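Local coordinates for sporozoite-specific SAG protein (Toxoplasma gondii, PDB 2WNK), which is a SAG2-related surface antigen of the sporozoite, built from two SRS domains, each with its own internal disulfides, and probably displayed on the parasite surface, at residues S95-Q101 against K120-L126; S65-Q70 against F82-A88; T16-A20 against E198-L202; T4-T8 against R25-P29; A170-Q175 against V183-L188. All coordinates share one frame. Residue numbers count along the deposited sequence, not the author numbering.

Contact 1: residues S95-Q101 against K120-L126; sequences SVFFLCQ and KCGVHIL
Build two extended strands (phi -92° to -138°, psi 116° to 167°), antiparallel at 159°, axes 4.6 Å apart at closest approach. Ser95 and Leu126 open the ladder as a non-hydrogen-bonded pair (CA to CA 4.6 Å); Ser95 OG (chi1 m) hydrogen-bonds His124 NE2 at 2.7 Å. Val96 N to Ile125 O and Ile125 N to Val96 O are both 2.9 Å. Phe97 (m) lays its ring beside that of His124 (t), centroids 4.7 Å apart and planes at 16°, slid until they barely overlap. Phe98 (m) returns to the face of Val96: Phe98 N to Val123 O is 2.8 Å, Val123 N to Phe98 O 2.9 Å, Phe98 CE2 to Ile125 CD1 3.7 Å. Leu99 CD2 lies 3.8 Å from Gly122 CA. Cys100 N to Cys121 O (2.8 Å) and Cys121 N to Cys100 O (3.0 Å) follow, and Gln101 lies opposite Lys120 (CA to CA 4.9 Å). This regular antiparallel ladder lies in the first SRS domain. Val96, Phe98, Val123 and Ile125 make one face apolar and buried; the other is mixed, the Ser95-His124 hydrogen bond beside Phe97 and Leu99. Cys100 is bonded to Cys28 and Cys121 to Cys6.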
# COMPACT_ATOMS: atom_id res chain seq x y z
N SER A 95 -3.81 0.98 -13.83
CA SER A 95 -3.83 2.44 -13.83
C SER A 95 -5.25 2.93 -14.05
O SER A 95 -6.00 2.41 -14.88
CB SER A 95 -2.96 2.98 -14.96
OG SER A 95 -1.58 2.90 -14.66
N VAL A 96 -5.65 3.95 -13.29
CA VAL A 96 -6.84 4.70 -13.61
C VAL A 96 -6.48 6.17 -13.89
O VAL A 96 -5.47 6.67 -13.42
CB VAL A 96 -7.96 4.60 -12.55
CG1 VAL A 96 -8.41 3.11 -12.40
CG2 VAL A 96 -7.53 5.15 -11.21
N PHE A 97 -7.35 6.85 -14.61
CA PHE A 97 -7.10 8.23 -15.05
C PHE A 97 -8.31 9.08 -14.85
O PHE A 97 -9.47 8.60 -14.93
CB PHE A 97 -6.76 8.26 -16.55
CG PHE A 97 -5.55 7.48 -16.93
CD1 PHE A 97 -4.31 8.09 -16.92
CD2 PHE A 97 -5.64 6.12 -17.25
CE1 PHE A 97 -3.18 7.38 -17.28
CE2 PHE A 97 -4.51 5.41 -17.62
CZ PHE A 97 -3.29 6.04 -17.63
N PHE A 98 -8.05 10.38 -14.61
CA PHE A 98 -9.10 11.37 -14.70
C PHE A 98 -8.61 12.59 -15.47
O PHE A 98 -7.39 12.76 -15.66
CB PHE A 98 -9.48 11.86 -13.28
CG PHE A 98 -9.89 10.73 -12.37
CD1 PHE A 98 -11.20 10.23 -12.44
CD2 PHE A 98 -8.97 10.14 -11.50
CE1 PHE A 98 -11.63 9.18 -11.63
CE2 PHE A 98 -9.38 9.08 -10.69
CZ PHE A 98 -10.71 8.60 -10.76
N LEU A 99 -9.55 13.44 -15.90
CA LEU A 99 -9.18 14.76 -16.36
C LEU A 99 -9.85 15.83 -15.51
O LEU A 99 -11.01 15.67 -15.10
CB LEU A 99 -9.67 14.98 -17.80
CG LEU A 99 -8.85 14.11 -18.76
CD1 LEU A 99 -9.51 14.04 -20.14
CD2 LEU A 99 -7.41 14.66 -18.89
N CYS A 100 -9.15 16.95 -15.34
CA CYS A 100 -9.73 18.15 -14.76
C CYS A 100 -9.93 19.09 -15.95
O CYS A 100 -8.97 19.34 -16.70
CB CYS A 100 -8.75 18.79 -13.77
SG CYS A 100 -8.41 17.80 -12.25
N GLN A 101 -11.14 19.53 -16.14
CA GLN A 101 -11.51 20.32 -17.30
C GLN A 101 -12.40 21.47 -16.94
O GLN A 101 -12.95 21.48 -15.90
CB GLN A 101 -12.22 19.44 -18.33
CG GLN A 101 -13.58 19.02 -18.04
CD GLN A 101 -14.14 17.96 -18.99
OE1 GLN A 101 -15.31 17.67 -19.00
NE2 GLN A 101 -13.29 17.39 -19.75
N LYS A 120 -6.81 20.67 -20.76
CA LYS A 120 -7.22 19.92 -19.54
C LYS A 120 -5.98 19.49 -18.79
O LYS A 120 -4.89 19.53 -19.35
CB LYS A 120 -8.07 18.70 -19.94
CG LYS A 120 -9.42 19.11 -20.56
CD LYS A 120 -10.19 17.91 -21.11
CE LYS A 120 -11.20 18.35 -22.17
NZ LYS A 120 -12.24 17.31 -22.38
N CYS A 121 -6.13 19.04 -17.54
CA CYS A 121 -4.99 18.56 -16.78
C CYS A 121 -5.31 17.12 -16.38
O CYS A 121 -6.45 16.82 -16.02
CB CYS A 121 -4.74 19.46 -15.52
SG CYS A 121 -3.28 18.94 -14.55
N GLY A 122 -4.32 16.22 -16.47
CA GLY A 122 -4.59 14.79 -16.31
C GLY A 122 -4.12 14.31 -14.93
O GLY A 122 -3.15 14.83 -14.38
N VAL A 123 -4.84 13.35 -14.38
CA VAL A 123 -4.51 12.71 -13.11
C VAL A 123 -4.37 11.24 -13.37
O VAL A 123 -5.31 10.61 -13.88
CB VAL A 123 -5.64 12.89 -12.12
CG1 VAL A 123 -5.34 12.08 -10.82
CG2 VAL A 123 -5.79 14.36 -11.78
N HIS A 124 -3.18 10.71 -13.11
CA HIS A 124 -2.89 9.30 -13.34
C HIS A 124 -2.66 8.66 -11.97
O HIS A 124 -1.77 9.10 -11.23
CB HIS A 124 -1.64 9.16 -14.17
CG HIS A 124 -1.18 7.74 -14.29
ND1 HIS A 124 0.15 7.39 -14.20
CD2 HIS A 124 -1.87 6.58 -14.44
CE1 HIS A 124 0.26 6.08 -14.32
NE2 HIS A 124 -0.95 5.56 -14.46
N ILE A 125 -3.46 7.65 -11.65
CA ILE A 125 -3.26 6.93 -10.39
C ILE A 125 -2.84 5.51 -10.72
O ILE A 125 -3.59 4.77 -11.37
CB ILE A 125 -4.51 6.93 -9.50
CG1 ILE A 125 -4.94 8.37 -9.18
CG2 ILE A 125 -4.20 6.12 -8.23
CD1 ILE A 125 -6.35 8.51 -8.56
N LEU A 126 -1.61 5.17 -10.32
CA LEU A 126 -1.06 3.82 -10.47
C LEU A 126 -1.37 3.01 -9.20
O LEU A 126 -0.99 3.40 -8.10
CB LEU A 126 0.45 3.88 -10.69
CG LEU A 126 1.04 2.48 -10.89
CD1 LEU A 126 0.48 1.83 -12.13
CD2 LEU A 126 2.57 2.45 -10.90

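Contact 2: residues S65-Q70 against F82-A88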
# COMPACT_ATOMS: atom_id res chain seq x y z
N SER A 65 -12.81 -2.98 -5.00
CA SER A 65 -13.17 -2.44 -3.70
C SER A 65 -12.50 -1.08 -3.49
O SER A 65 -11.48 -0.96 -2.84
CB SER A 65 -12.84 -3.42 -2.55
OG SER A 65 -11.60 -4.08 -2.76
N ALA A 66 -13.07 -0.07 -4.12
CA ALA A 66 -12.52 1.27 -4.09
C ALA A 66 -13.69 2.24 -4.13
O ALA A 66 -14.81 1.85 -4.48
CB ALA A 66 -11.63 1.48 -5.28
N SER A 67 -13.43 3.48 -3.77
CA SER A 67 -14.44 4.51 -3.90
C SER A 67 -13.79 5.86 -4.16
O SER A 67 -12.67 6.08 -3.72
CB SER A 67 -15.26 4.57 -2.60
OG SER A 67 -14.40 4.87 -1.52
N LEU A 68 -14.51 6.74 -4.85
CA LEU A 68 -14.10 8.12 -5.07
C LEU A 68 -15.15 9.03 -4.43
O LEU A 68 -16.35 8.89 -4.72
CB LEU A 68 -14.08 8.45 -6.57
CG LEU A 68 -13.45 9.76 -7.05
CD1 LEU A 68 -11.92 9.83 -6.83
CD2 LEU A 68 -13.80 9.93 -8.52
N ALA A 69 -14.69 9.96 -3.60
CA ALA A 69 -15.55 11.01 -3.01
C ALA A 69 -15.19 12.36 -3.60
O ALA A 69 -14.07 12.56 -4.06
CB ALA A 69 -15.40 11.04 -1.49
N GLN A 70 -16.15 13.27 -3.59
CA GLN A 70 -15.97 14.62 -4.12
C GLN A 70 -16.42 15.61 -3.07
O GLN A 70 -17.42 15.39 -2.40
CB GLN A 70 -16.85 14.81 -5.35
CG GLN A 70 -16.74 16.18 -5.98
CD GLN A 70 -17.77 16.42 -7.11
OE1 GLN A 70 -18.94 16.68 -6.85
NE2 GLN A 70 -17.31 16.35 -8.34
N PHE A 82 -11.00 15.68 -4.51
CA PHE A 82 -11.38 14.29 -4.70
C PHE A 82 -10.57 13.38 -3.81
O PHE A 82 -9.38 13.62 -3.60
CB PHE A 82 -11.17 13.90 -6.17
CG PHE A 82 -12.04 14.66 -7.08
CD1 PHE A 82 -11.61 15.87 -7.64
CD2 PHE A 82 -13.35 14.27 -7.27
CE1 PHE A 82 -12.47 16.62 -8.42
CE2 PHE A 82 -14.21 15.02 -8.05
CZ PHE A 82 -13.77 16.20 -8.63
N THR A 83 -11.20 12.29 -3.38
CA THR A 83 -10.55 11.29 -2.51
C THR A 83 -10.80 9.91 -3.08
O THR A 83 -11.94 9.47 -3.14
CB THR A 83 -11.10 11.38 -1.05
OG1 THR A 83 -10.94 12.71 -0.60
CG2 THR A 83 -10.34 10.46 -0.11
N LEU A 84 -9.74 9.22 -3.49
CA LEU A 84 -9.89 7.88 -4.00
C LEU A 84 -9.36 6.97 -2.91
O LEU A 84 -8.19 7.07 -2.51
CB LEU A 84 -9.05 7.66 -5.27
CG LEU A 84 -9.15 6.19 -5.74
CD1 LEU A 84 -10.49 5.98 -6.46
CD2 LEU A 84 -7.92 5.78 -6.63
N THR A 85 -10.24 6.10 -2.41
CA THR A 85 -9.86 5.11 -1.42
C THR A 85 -9.81 3.75 -2.06
O THR A 85 -10.73 3.36 -2.77
CB THR A 85 -10.91 5.06 -0.31
OG1 THR A 85 -10.92 6.32 0.36
CG2 THR A 85 -10.55 3.96 0.71
N VAL A 86 -8.70 3.03 -1.85
CA VAL A 86 -8.55 1.68 -2.39
C VAL A 86 -8.49 0.68 -1.23
O VAL A 86 -7.44 0.50 -0.62
CB VAL A 86 -7.31 1.55 -3.27
CG1 VAL A 86 -7.25 0.16 -3.87
CG2 VAL A 86 -7.34 2.61 -4.38
N ASP A 87 -9.63 0.04 -0.98
CA ASP A 87 -9.86 -0.81 0.19
C ASP A 87 -9.09 -2.13 0.07
O ASP A 87 -8.56 -2.65 1.05
CB ASP A 87 -11.38 -1.08 0.36
CG ASP A 87 -12.19 0.19 0.72
OD1 ASP A 87 -11.80 0.90 1.65
OD2 ASP A 87 -13.22 0.48 0.05
N ALA A 88 -9.04 -2.69 -1.14
CA ALA A 88 -8.26 -3.90 -1.39
C ALA A 88 -7.50 -3.70 -2.68
O ALA A 88 -8.04 -3.13 -3.63
CB ALA A 88 -9.17 -5.14 -1.49
O HOH W 1 -12.95 7.94 -1.00
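Leu68 and Leu84 face each other across a non-hydrogen-bonded pair (CA to CA 4.4 Å), both with chi1 t and chi2 p, and Leu68 CD1 reaches Leu84 CB at 3.9 Å and Phe82 CB at 4.2 Å. Phe82 takes chi1 m and chi2 91°; Gln70, extended through chi1 and chi2 (both t), brings NE2 to the ring edge, 3.4 Å from CE2 of Phe82. Ala66 and Val86 continue this face, which also bears Phe82 against Phe26 of the neighbouring strand. The strands run at 167° and form the beta hairpin 66-72/80-86, strand 80-86 being central and strand 66-72 outermost in a three-stranded antiparallel sheet of the first SRS domain. Two hydrogen-bonded pairs tie them: Ser67 N to Thr85 O 2.9 Å with Thr85 N to Ser67 O 2.8 Å, and Ala69 N to Thr83 O 2.8 Å with Thr83 N to Ala69 O 3.0 Å. On the other face a water donates to Thr83 O (2.8 Å) and hydrogen-bonds Thr85 OG1 (2.9 Å, chi1 m) and, weakly, Ser67 OG (3.4 Å, chi1 p). Where the ladder ends, Ser65 O accepts from Asp87 N at 2.8 Å and weakly from Ala88 N at 3.4 Å.

Contact 3: residues T16-A20 against E198-L202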
# COMPACT_ATOMS: atom_id res chain seq x y z
N THR A 16 0.63 7.10 -6.73
CA THR A 16 0.71 5.65 -6.67
C THR A 16 0.05 5.16 -5.38
O THR A 16 0.28 5.73 -4.30
CB THR A 16 2.16 5.18 -6.71
OG1 THR A 16 2.81 5.70 -7.88
CG2 THR A 16 2.24 3.67 -6.72
N VAL A 17 -0.77 4.12 -5.49
CA VAL A 17 -1.37 3.49 -4.33
C VAL A 17 -0.59 2.22 -4.04
O VAL A 17 -0.54 1.31 -4.85
CB VAL A 17 -2.87 3.17 -4.54
CG1 VAL A 17 -3.43 2.40 -3.33
CG2 VAL A 17 -3.69 4.48 -4.75
N GLU A 18 0.01 2.15 -2.85
CA GLU A 18 0.95 1.08 -2.52
C GLU A 18 0.37 0.04 -1.56
O GLU A 18 0.86 -1.10 -1.48
CB GLU A 18 2.20 1.70 -1.89
CG GLU A 18 2.73 2.90 -2.66
CD GLU A 18 3.99 2.57 -3.43
OE1 GLU A 18 4.79 3.51 -3.67
OE2 GLU A 18 4.19 1.38 -3.76
N LYS A 19 -0.67 0.42 -0.82
CA LYS A 19 -1.17 -0.40 0.27
C LYS A 19 -2.68 -0.42 0.31
O LYS A 19 -3.31 0.60 0.01
CB LYS A 19 -0.73 0.22 1.57
CG LYS A 19 0.48 -0.32 2.14
CD LYS A 19 0.33 -0.06 3.59
CE LYS A 19 1.54 -0.43 4.34
NZ LYS A 19 1.25 -0.32 5.78
N ALA A 20 -3.25 -1.56 0.68
CA ALA A 20 -4.69 -1.65 0.86
C ALA A 20 -5.10 -0.66 1.94
O ALA A 20 -4.48 -0.62 3.01
CB ALA A 20 -5.09 -3.07 1.24
N GLU A 198 8.74 -2.23 2.73
CA GLU A 198 8.17 -1.63 1.52
C GLU A 198 7.17 -0.50 1.81
O GLU A 198 6.61 -0.39 2.90
CB GLU A 198 7.50 -2.68 0.64
CG GLU A 198 8.27 -3.95 0.49
CD GLU A 198 9.01 -4.05 -0.81
OE1 GLU A 198 9.68 -3.06 -1.20
OE2 GLU A 198 8.91 -5.12 -1.45
N GLN A 199 6.93 0.37 0.83
CA GLN A 199 5.82 1.30 0.93
C GLN A 199 4.54 0.46 1.06
O GLN A 199 3.54 0.85 1.67
CB GLN A 199 5.76 2.13 -0.34
CG GLN A 199 7.12 2.76 -0.71
CD GLN A 199 7.44 2.57 -2.19
OE1 GLN A 199 7.81 1.46 -2.62
NE2 GLN A 199 7.31 3.63 -2.97
N SER A 200 4.61 -0.74 0.50
CA SER A 200 3.50 -1.68 0.53
C SER A 200 3.32 -2.33 1.90
O SER A 200 2.31 -2.96 2.17
CB SER A 200 3.78 -2.81 -0.42
OG SER A 200 5.05 -3.39 -0.10
N GLY A 201 4.33 -2.18 2.76
CA GLY A 201 4.31 -2.80 4.09
C GLY A 201 4.82 -4.21 4.07
O GLY A 201 4.88 -4.89 5.11
N LEU A 202 5.25 -4.65 2.90
CA LEU A 202 5.84 -6.00 2.78
C LEU A 202 7.21 -6.17 3.40
O LEU A 202 8.10 -5.33 3.22
CB LEU A 202 5.87 -6.39 1.29
CG LEU A 202 6.44 -7.75 0.96
CD1 LEU A 202 5.48 -8.80 1.50
CD2 LEU A 202 6.47 -7.83 -0.56
O HOH W 2 0.27 -3.68 0.43
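This is a small, partly hydrated contact between the two SRS domains: the residues following strand 12-17 in the first domain meet a tight turn of the second domain, about 2 Å from the centre of the chain. Only 253 Å² is buried, and no direct hydrogen bond crosses. The turn is type I, from Glu198 to Gly201, closed by Gly201 N to Glu198 O at 2.9 Å. Glu18 and Ser200 are the nearest backbone pair (CA to CA 4.8 Å), with a CA-H...O contact from Ser200 CA to Glu18 O at 3.4 Å. A water bridges the same two residues, donating to Ser200 O at 2.8 Å and to Glu18 O at 3.3 Å. The aliphatic part of Lys19 lies along the turn: its CG is 3.2 Å from Ser200 O and its CE 3.7 Å from Gly201 N. At phi 86° and psi 3° a CB on Gly201 would be jammed against Ser200 O, and it would fall 2.7 Å from Lys19 CE. Glu18 OE1 approaches Gln199 NE2 at 2.6 Å, but the angle is too poor for a hydrogen bond. The charged ends have other partners: Glu18 OE2 forms a salt bridge with Lys128 NZ, just after strand 121-127, and Lys19 NZ bonds Cys158 O. The turn leads into strand 202-207, beside strand 152-158, while Val17 packs back on strand 121-127.

Contact 4: residues T4-T8 against R25-P29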
# COMPACT_ATOMS: atom_id res chain seq x y z
N THR A 4 -0.32 18.32 -5.78
CA THR A 4 -1.63 17.64 -5.51
C THR A 4 -2.80 18.24 -6.31
O THR A 4 -3.84 17.59 -6.52
CB THR A 4 -1.98 17.67 -4.05
OG1 THR A 4 -3.28 17.10 -3.89
CG2 THR A 4 -2.00 19.10 -3.53
N SER A 5 -2.62 19.47 -6.76
CA SER A 5 -3.63 20.14 -7.59
C SER A 5 -3.21 20.08 -9.05
O SER A 5 -2.04 20.31 -9.40
CB SER A 5 -3.81 21.61 -7.13
OG SER A 5 -4.79 22.26 -7.91
N CYS A 6 -4.17 19.78 -9.92
CA CYS A 6 -3.88 19.65 -11.36
C CYS A 6 -3.89 21.04 -12.01
O CYS A 6 -4.93 21.44 -12.56
CB CYS A 6 -4.89 18.70 -12.01
SG CYS A 6 -4.13 17.60 -13.29
N GLU A 7 -2.73 21.71 -11.96
CA GLU A 7 -2.52 23.11 -12.38
C GLU A 7 -1.92 23.36 -13.78
O GLU A 7 -1.70 24.53 -14.17
CB GLU A 7 -1.55 23.81 -11.43
CG GLU A 7 -1.95 23.79 -9.97
CD GLU A 7 -0.99 24.63 -9.14
OE1 GLU A 7 0.23 24.47 -9.30
OE2 GLU A 7 -1.45 25.45 -8.31
N THR A 8 -1.52 22.31 -14.47
CA THR A 8 -0.82 22.56 -15.72
C THR A 8 -1.62 21.94 -16.86
O THR A 8 -1.72 20.73 -16.95
CB THR A 8 0.66 22.05 -15.68
OG1 THR A 8 1.32 22.56 -14.50
CG2 THR A 8 1.42 22.57 -16.89
N ARG A 25 -5.50 11.85 -2.53
CA ARG A 25 -6.25 13.11 -2.55
C ARG A 25 -5.70 13.96 -3.66
O ARG A 25 -4.48 14.13 -3.78
CB ARG A 25 -6.14 13.84 -1.20
CG ARG A 25 -6.84 13.14 -0.07
CD ARG A 25 -6.63 13.87 1.27
NE ARG A 25 -7.05 13.01 2.39
CZ ARG A 25 -8.31 12.77 2.69
NH1 ARG A 25 -9.28 13.34 1.96
NH2 ARG A 25 -8.61 11.96 3.69
N PHE A 26 -6.58 14.46 -4.51
CA PHE A 26 -6.16 15.40 -5.52
C PHE A 26 -7.22 16.47 -5.74
O PHE A 26 -8.35 16.33 -5.31
CB PHE A 26 -5.83 14.68 -6.84
CG PHE A 26 -7.01 14.01 -7.49
CD1 PHE A 26 -7.76 14.68 -8.44
CD2 PHE A 26 -7.30 12.68 -7.21
CE1 PHE A 26 -8.83 14.06 -9.09
CE2 PHE A 26 -8.38 12.04 -7.86
CZ PHE A 26 -9.14 12.75 -8.80
N ASN A 27 -6.81 17.54 -6.41
CA ASN A 27 -7.67 18.67 -6.60
C ASN A 27 -7.74 19.07 -8.08
O ASN A 27 -6.72 19.09 -8.78
CB ASN A 27 -7.17 19.84 -5.75
CG ASN A 27 -7.76 21.17 -6.15
OD1 ASN A 27 -7.14 21.93 -6.91
ND2 ASN A 27 -8.96 21.45 -5.65
N CYS A 28 -8.95 19.35 -8.53
CA CYS A 28 -9.18 20.05 -9.81
C CYS A 28 -9.40 21.53 -9.47
O CYS A 28 -10.41 21.87 -8.85
CB CYS A 28 -10.42 19.50 -10.53
SG CYS A 28 -10.20 17.78 -11.22
N PRO A 29 -8.44 22.38 -9.85
CA PRO A 29 -8.47 23.75 -9.41
C PRO A 29 -9.53 24.50 -10.10
O PRO A 29 -10.15 24.09 -11.01
CB PRO A 29 -7.10 24.27 -9.81
CG PRO A 29 -6.73 23.57 -10.92
CD PRO A 29 -7.24 22.15 -10.64
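The contact belongs to the disulfide-rich end of the first SRS domain, where the first modelled residues, 4-8, lie alongside the last part of strand 22-28. The two run in nearly the same direction, CA 4 to 7 and CA 25 to 29 being 19° apart, yet the pairing amounts to a single bridge, Ser5 with Asn27 (CA to CA 4.4 Å). Asn27 supplies both backbone bonds: its N donates to Thr4 O at 3.0 Å, and its O accepts from Cys6 N at 2.9 Å with an angle of 169°. A side-chain bond reinforces them, Ser5 OG (chi1 t) to Asn27 OD1 at 2.6 Å. Asn27 ND2 hydrogen-bonds Asp81 OD1 and Gly78 O. Beyond the bridge Cys6 sits at the centre of an inverse gamma turn (phi -83°, psi 86°), and Pro29 closes on it: Cys6 O is 3.1 Å from Pro29 CD, and Cys6 CB 4.4 Å from the same atom. The side chain of Cys28 points away from 4-8 and forms a disulfide with Cys100, while Cys6 is joined to Cys121. Both links lead to the strand pair 94-101/121-127, one from each segment. The chemistry is therefore uneven: Asn27 is satisfied along its backbone and side chain, whereas Cys6 O, buried against a proline that has no N-H to offer, has no hydrogen-bond partner in the model.

Contact 5: residues A170-Q175 against V183-L188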
# COMPACT_ATOMS: atom_id res chain seq x y z
N ALA A 170 16.50 -3.10 10.45
CA ALA A 170 16.40 -4.44 9.87
C ALA A 170 17.41 -5.47 10.37
O ALA A 170 17.19 -6.68 10.23
CB ALA A 170 16.45 -4.33 8.35
N ALA A 171 18.48 -4.98 10.99
CA ALA A 171 19.49 -5.84 11.66
C ALA A 171 19.01 -6.38 13.01
O ALA A 171 19.61 -7.30 13.57
CB ALA A 171 20.78 -5.06 11.87
N LYS A 172 17.92 -5.82 13.52
CA LYS A 172 17.45 -6.16 14.86
C LYS A 172 16.13 -6.94 14.79
O LYS A 172 15.34 -6.83 13.84
CB LYS A 172 17.26 -4.87 15.67
CG LYS A 172 18.54 -4.05 15.85
CD LYS A 172 19.60 -4.73 16.71
CE LYS A 172 20.43 -3.66 17.37
NZ LYS A 172 21.55 -4.15 18.23
N VAL A 173 15.91 -7.77 15.81
CA VAL A 173 14.72 -8.60 15.87
C VAL A 173 14.29 -8.72 17.33
O VAL A 173 15.10 -8.44 18.21
CB VAL A 173 15.01 -10.00 15.27
CG1 VAL A 173 15.90 -10.86 16.13
CG2 VAL A 173 13.69 -10.70 14.99
N LEU A 174 13.08 -9.12 17.65
CA LEU A 174 12.70 -9.29 19.03
C LEU A 174 12.61 -10.80 19.32
O LEU A 174 12.40 -11.61 18.40
CB LEU A 174 11.30 -8.69 19.21
CG LEU A 174 11.40 -7.19 19.04
CD1 LEU A 174 9.98 -6.80 18.69
CD2 LEU A 174 11.98 -6.45 20.29
N GLN A 175 12.84 -11.18 20.58
CA GLN A 175 12.77 -12.63 20.98
C GLN A 175 11.29 -12.96 21.12
O GLN A 175 10.55 -12.20 21.73
CB GLN A 175 13.67 -12.93 22.16
CG GLN A 175 15.11 -12.88 21.71
CD GLN A 175 16.08 -13.09 22.82
OE1 GLN A 175 15.70 -13.11 23.98
NE2 GLN A 175 17.35 -13.20 22.48
N VAL A 183 17.30 -7.91 19.92
CA VAL A 183 18.61 -8.47 19.73
C VAL A 183 18.98 -8.40 18.24
O VAL A 183 18.13 -8.13 17.42
CB VAL A 183 18.75 -9.92 20.28
CG1 VAL A 183 18.35 -10.04 21.76
CG2 VAL A 183 17.94 -10.88 19.43
N ASP A 184 20.26 -8.58 17.90
CA ASP A 184 20.67 -8.66 16.50
C ASP A 184 20.14 -9.93 15.85
O ASP A 184 20.34 -11.03 16.37
CB ASP A 184 22.20 -8.66 16.40
CG ASP A 184 22.81 -7.35 16.82
OD1 ASP A 184 22.53 -6.34 16.15
OD2 ASP A 184 23.62 -7.32 17.76
N LEU A 185 19.45 -9.77 14.71
CA LEU A 185 18.96 -10.90 13.94
C LEU A 185 19.99 -12.03 13.82
O LEU A 185 19.70 -13.19 14.13
CB LEU A 185 18.46 -10.43 12.56
CG LEU A 185 18.02 -11.55 11.60
CD1 LEU A 185 16.88 -12.43 12.20
CD2 LEU A 185 17.64 -11.00 10.22
N VAL A 186 21.22 -11.69 13.41
CA VAL A 186 22.19 -12.70 13.09
C VAL A 186 22.80 -13.32 14.31
O VAL A 186 23.48 -14.34 14.20
CB VAL A 186 23.31 -12.21 12.15
CG1 VAL A 186 22.76 -11.85 10.75
CG2 VAL A 186 24.12 -11.09 12.76
N SER A 187 22.58 -12.73 15.49
CA SER A 187 22.88 -13.47 16.70
C SER A 187 21.98 -14.69 16.91
O SER A 187 22.37 -15.62 17.63
CB SER A 187 22.83 -12.59 17.97
OG SER A 187 21.47 -12.38 18.32
N LEU A 188 20.75 -14.67 16.41
CA LEU A 188 19.94 -15.87 16.56
C LEU A 188 20.02 -16.80 15.34
O LEU A 188 20.02 -18.04 15.47
CB LEU A 188 18.50 -15.44 16.74
CG LEU A 188 18.25 -14.41 17.87
CD1 LEU A 188 16.76 -14.17 17.93
CD2 LEU A 188 18.63 -15.06 19.14
O HOH W 3 21.66 -8.82 12.35
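Val173 forms the apolar centre, set between Val183, Leu185 and Leu188: its CG1 lies 3.9 Å from Val183 CG2 and 3.9 Å from Leu188 CD1, and its CB 4.3 Å from Leu185 CD1. These side chains sit at a short beta hairpin of the second SRS domain, strands 172-174 and 182-184, whose return strand runs directly into a weakly bonded helical turn at about 185-188. That turn carries Leu185 and Leu188 to the side of the hairpin where Val173 points, and Val173 continues onto Leu217 and Tyr219 of strand 215-222. Around the apolar group the backbone is tied antiparallel. Val173 and Val183 form the hydrogen-bonded pair, with Val173 N to Val183 O and Val183 N to Val173 O both 2.8 Å; the next bond, Leu185 N to Ala171 O at 2.7 Å, lies where the strand gives way to the helical turn. Within that turn Ser187 OG donates to Asp184 O at 2.6 Å, and Ser187 N reaches the same oxygen at 2.9 Å. At the polar edge Lys172 and Asp184 form the non-hydrogen-bonded pair (CA to CA 4.4 Å), and a salt bridge joins their side chains, Lys172 NZ to Asp184 OD1 at 3.2 Å. Nearby, a water donates to Ala171 O at 2.8 Å and accepts from Val186 N at 3.1 Å.

Overall arrangement
Contacts 1, 2 and 4 all lie in the first SRS domain. Contacts 1 and 2, on different sheets with centres 14 Å apart, pack through Ile125 CD1 to Leu84 CD2 (3.7 Å) and Phe98 CE1 to Leu68 CD2 (3.9 Å). Contact 4, centred 10 Å from contact 1, is bonded to it by disulfides Cys6-Cys121 and Cys28-Cys100, and shares a sheet with contact 2, Phe82 N being 2.8 Å from Phe26 O. Contact 3, where the two domains touch, meets contact 1 at Val17 N to Leu126 O (2.7 Å) and contact 2 at Val17 CG1 to Val86 CB (4.0 Å). Contact 5 stands in the second domain, centre about 24 Å from contact 3 and 44 Å from contact 1.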